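Local coordinates for protein KauB (Pseudomonas aeruginosa PAO1, PDB 6B4R) that probably oxidises a broad range of aldehydes, aminoaldehydes among them, to the corresponding carboxylic acids with NAD(P)+ as the electron acceptor, at residues A[19-22]-A[27-30]; A[60-65]-A[187-192]. All blocks are in the same frame, centred on the assembly; numbering follows the deposited sequence.

Contact 1 (A[19-22]-A[27-30]); sequences EGRA and EYSN
The ring of Y28 lies beneath the side chain of E19, whose CG sits over one ring face, offset toward the rim, 3.8 Å from the centroid of the Y28 ring in a CH-pi contact. E19 extends its first bond trans to N (chi1 -179°) and then bends at chi2, which brings its carboxylate round to stack nearly flat on the same ring, the two planes 17° apart. R21 comes in from the other end of the tyrosine: its guanidinium is almost parallel to the ring but rides over the CB of Y28, which is 3.5 Å from R21 NH2. The stem of R21 runs past S29 and N30, its CG 3.4 Å from N30 OD1.

The backbone sets this arrangement. A22 and S29 form an antiparallel hydrogen-bonded pair at the base of a beta hairpin; S29 N donates to A22 O at 2.9 Å, while the return bond from A22 N to S29 O is bent and weak. A methyl suits A22, whose side chain is buried against C54, L220 and P221; S29 shares that face. Further out, the Y28 hydroxyl is hydrogen-bonded to I201 O of helix 198-210, and F23 meets the Y28 ring edge-to-face.

Within 19-22, E19 OE2 takes two good bonds: R21 NE reaches it at 2.7 Å in a salt bridge, on the syn side though 31° out of the carboxylate plane, and R21 N donates to the anti lone pair of E19 OE2 at 3.2 Å. Glutamate and arginine thus suit their places by pairing polar ends while offering methylenes to neighbours. With its charge probably offset in part by R21, the carboxylate can lie against an aromatic face at little electrostatic cost.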
# COMPACT_ATOMS: atom_id res chain seq x y z
N GLU A 19 15.31 21.62 35.80
CA GLU A 19 15.99 22.40 34.77
C GLU A 19 15.01 23.33 34.07
O GLU A 19 13.89 22.94 33.75
CB GLU A 19 16.64 21.46 33.76
CG GLU A 19 17.41 22.16 32.65
CD GLU A 19 18.63 22.90 33.16
OE1 GLU A 19 19.51 22.25 33.76
OE2 GLU A 19 18.69 24.14 32.97
N GLY A 20 15.43 24.57 33.84
CA GLY A 20 14.55 25.57 33.25
C GLY A 20 15.13 26.26 32.03
O GLY A 20 14.48 27.13 31.44
N ARG A 21 16.34 25.89 31.65
CA ARG A 21 17.01 26.52 30.52
C ARG A 21 16.57 25.92 29.19
O ARG A 21 16.01 24.82 29.15
CB ARG A 21 18.53 26.40 30.66
CG ARG A 21 19.12 27.28 31.75
CD ARG A 21 20.61 27.03 31.91
NE ARG A 21 20.87 25.63 32.26
CZ ARG A 21 22.09 25.13 32.45
NH1 ARG A 21 23.16 25.90 32.32
NH2 ARG A 21 22.23 23.85 32.76
N ALA A 22 16.80 26.66 28.12
CA ALA A 22 16.54 26.16 26.77
C ALA A 22 17.60 25.12 26.42
O ALA A 22 18.66 25.06 27.05
CB ALA A 22 16.56 27.29 25.77
N GLU A 27 23.24 21.49 24.09
CA GLU A 27 23.61 22.11 25.36
C GLU A 27 22.47 22.93 25.96
O GLU A 27 21.65 23.49 25.24
CB GLU A 27 24.83 23.02 25.18
CG GLU A 27 26.00 22.39 24.43
CD GLU A 27 26.66 21.26 25.20
OE1 GLU A 27 27.35 20.43 24.56
OE2 GLU A 27 26.50 21.21 26.44
N TYR A 28 22.43 23.00 27.28
CA TYR A 28 21.50 23.88 27.97
C TYR A 28 22.03 25.31 28.00
O TYR A 28 23.22 25.53 28.21
CB TYR A 28 21.23 23.39 29.40
CG TYR A 28 20.25 22.24 29.47
CD1 TYR A 28 18.91 22.43 29.15
CD2 TYR A 28 20.67 20.97 29.87
CE1 TYR A 28 18.01 21.38 29.22
CE2 TYR A 28 19.77 19.92 29.94
CZ TYR A 28 18.45 20.13 29.61
OH TYR A 28 17.55 19.09 29.68
N SER A 29 21.15 26.28 27.78
CA SER A 29 21.54 27.68 27.80
C SER A 29 20.36 28.60 28.10
O SER A 29 19.21 28.25 27.85
CB SER A 29 22.19 28.08 26.47
OG SER A 29 21.30 27.89 25.39
N ASN A 30 20.66 29.78 28.63
CA ASN A 30 19.63 30.78 28.89
C ASN A 30 19.14 31.39 27.59
O ASN A 30 19.66 31.09 26.51
CB ASN A 30 20.17 31.88 29.79
CG ASN A 30 20.79 31.34 31.07
OD1 ASN A 30 20.23 30.47 31.73
ND2 ASN A 30 21.97 31.86 31.41

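Contact 2 (A[60-65]-A[187-192]); sequences EQAVKV and SVILKP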
# COMPACT_ATOMS: atom_id res chain seq x y z
N GLU A 60 15.97 32.39 15.79
CA GLU A 60 16.92 32.53 14.68
C GLU A 60 18.14 31.63 14.89
O GLU A 60 18.59 30.97 13.96
CB GLU A 60 17.35 33.99 14.53
CG GLU A 60 18.52 34.20 13.56
CD GLU A 60 18.16 33.91 12.12
OE1 GLU A 60 18.24 32.74 11.70
OE2 GLU A 60 17.80 34.87 11.39
N GLN A 61 18.65 31.60 16.11
CA GLN A 61 19.82 30.80 16.43
C GLN A 61 19.52 29.31 16.35
O GLN A 61 20.32 28.53 15.83
CB GLN A 61 20.37 31.17 17.81
CG GLN A 61 21.61 30.39 18.21
CD GLN A 61 22.76 30.60 17.25
OE1 GLN A 61 22.90 31.66 16.64
NE2 GLN A 61 23.59 29.57 17.09
N ALA A 62 18.36 28.91 16.88
CA ALA A 62 17.96 27.51 16.87
C ALA A 62 17.74 26.99 15.45
O ALA A 62 18.09 25.85 15.14
CB ALA A 62 16.70 27.32 17.71
N VAL A 63 17.15 27.82 14.59
CA VAL A 63 16.91 27.44 13.20
C VAL A 63 18.22 27.22 12.45
O VAL A 63 18.38 26.22 11.74
CB VAL A 63 16.04 28.48 12.46
CG1 VAL A 63 16.04 28.21 10.97
CG2 VAL A 63 14.62 28.46 13.01
N LYS A 64 19.17 28.14 12.63
CA LYS A 64 20.49 28.01 12.01
C LYS A 64 21.16 26.72 12.45
O LYS A 64 21.73 25.99 11.63
CB LYS A 64 21.37 29.21 12.37
CG LYS A 64 20.98 30.51 11.68
CD LYS A 64 21.90 31.65 12.07
CE LYS A 64 21.50 32.95 11.39
NZ LYS A 64 22.35 34.10 11.81
N VAL A 65 21.09 26.43 13.74
CA VAL A 65 21.62 25.20 14.30
C VAL A 65 20.91 23.97 13.72
O VAL A 65 21.56 23.02 13.28
CB VAL A 65 21.51 25.19 15.84
CG1 VAL A 65 21.76 23.81 16.38
CG2 VAL A 65 22.47 26.20 16.44
N SER A 187 15.33 17.78 11.36
CA SER A 187 15.74 18.48 12.57
C SER A 187 14.50 19.18 13.13
O SER A 187 13.73 19.78 12.39
CB SER A 187 16.84 19.50 12.26
OG SER A 187 18.03 18.85 11.87
N VAL A 188 14.31 19.07 14.44
CA VAL A 188 13.10 19.57 15.08
C VAL A 188 13.40 20.63 16.13
O VAL A 188 14.30 20.47 16.95
CB VAL A 188 12.31 18.43 15.74
CG1 VAL A 188 11.03 18.96 16.38
CG2 VAL A 188 11.98 17.34 14.73
N ILE A 189 12.64 21.72 16.09
CA ILE A 189 12.68 22.73 17.14
C ILE A 189 11.35 22.74 17.88
O ILE A 189 10.32 23.15 17.33
CB ILE A 189 12.94 24.13 16.59
CG1 ILE A 189 14.26 24.17 15.82
CG2 ILE A 189 12.94 25.15 17.72
CD1 ILE A 189 14.55 25.52 15.21
N LEU A 190 11.37 22.29 19.13
CA LEU A 190 10.15 22.15 19.91
C LEU A 190 9.92 23.36 20.80
O LEU A 190 10.76 23.71 21.62
CB LEU A 190 10.18 20.88 20.75
CG LEU A 190 8.95 20.58 21.60
CD1 LEU A 190 7.76 20.26 20.71
CD2 LEU A 190 9.22 19.43 22.56
N LYS A 191 8.76 24.00 20.63
CA LYS A 191 8.36 25.09 21.50
C LYS A 191 7.18 24.61 22.34
O LYS A 191 6.06 24.53 21.86
CB LYS A 191 7.97 26.32 20.68
CG LYS A 191 7.75 27.59 21.50
CD LYS A 191 6.31 27.73 21.94
CE LYS A 191 6.13 28.83 22.97
NZ LYS A 191 4.77 28.78 23.57
N PRO A 192 7.45 24.28 23.62
CA PRO A 192 6.40 23.84 24.53
C PRO A 192 5.56 25.01 25.00
O PRO A 192 5.98 26.16 24.88
CB PRO A 192 7.20 23.26 25.71
CG PRO A 192 8.46 24.06 25.72
CD PRO A 192 8.77 24.33 24.26
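I189 meets A62 and V63 where helix 56-72 packs on the parallel core of the Rossmann-like sheet of the aldehyde dehydrogenase fold. Strand 187-191 runs between strands 149-164 and 217-219, and its alternating side chains serve two layers: V188 and L190 turn to helix 170-183, while I189 points to helix 56-72. A beta-branched isoleucine suits a buried strand position, and its long arm spans the gap to the helix. CG1 stands trans to the carbonyl carbon (chi1 -59°) and chi2 is extended at 178°, a conformation that carries CD1 straight out to the helix surface.

That one methyl makes all the close contacts. A62 faces the strand, and its small CB, 3.8 Å from I189 CD1, lets the helix backbone come near. V63 sets off from its CA away from the strand, yet chi1 of 168° places CG2 trans to its carbonyl carbon and beside N, on the side from which CG2 touches I189 CD1 at 3.7 Å. A66, one turn further along the helix, also packs on I189, and A66 O accepts a hydrogen bond from S187 OG.

The joint is small and the side chains that meet are all apolar, plain packing of helix on sheet. At its centre I189 CD1 rests on the peptide joining the two helical residues, 3.5 Å from both A62 C and V63 N.

Following the chain from the N terminus, contact 1 comes first and closes a short hairpin, with four residues between 19-22 and 27-30. Contact 2 opens only later, on helix 56-72, and closes a long loop of 121 residues at strand 187-191. The two are in series, neither nesting nor crossing, with centres about 13 Å apart and nearest atoms about 8 Å apart. L220, just past strand 217-219, touches both A22 and A62, and V65 of contact 2 packs on N25 in the hairpin turn. Contact 1 joins the two arms of the hairpin, contact 2 joins helix 56-72 to strand 187-191, and L220 and N25 bring the two neighbourhoods together.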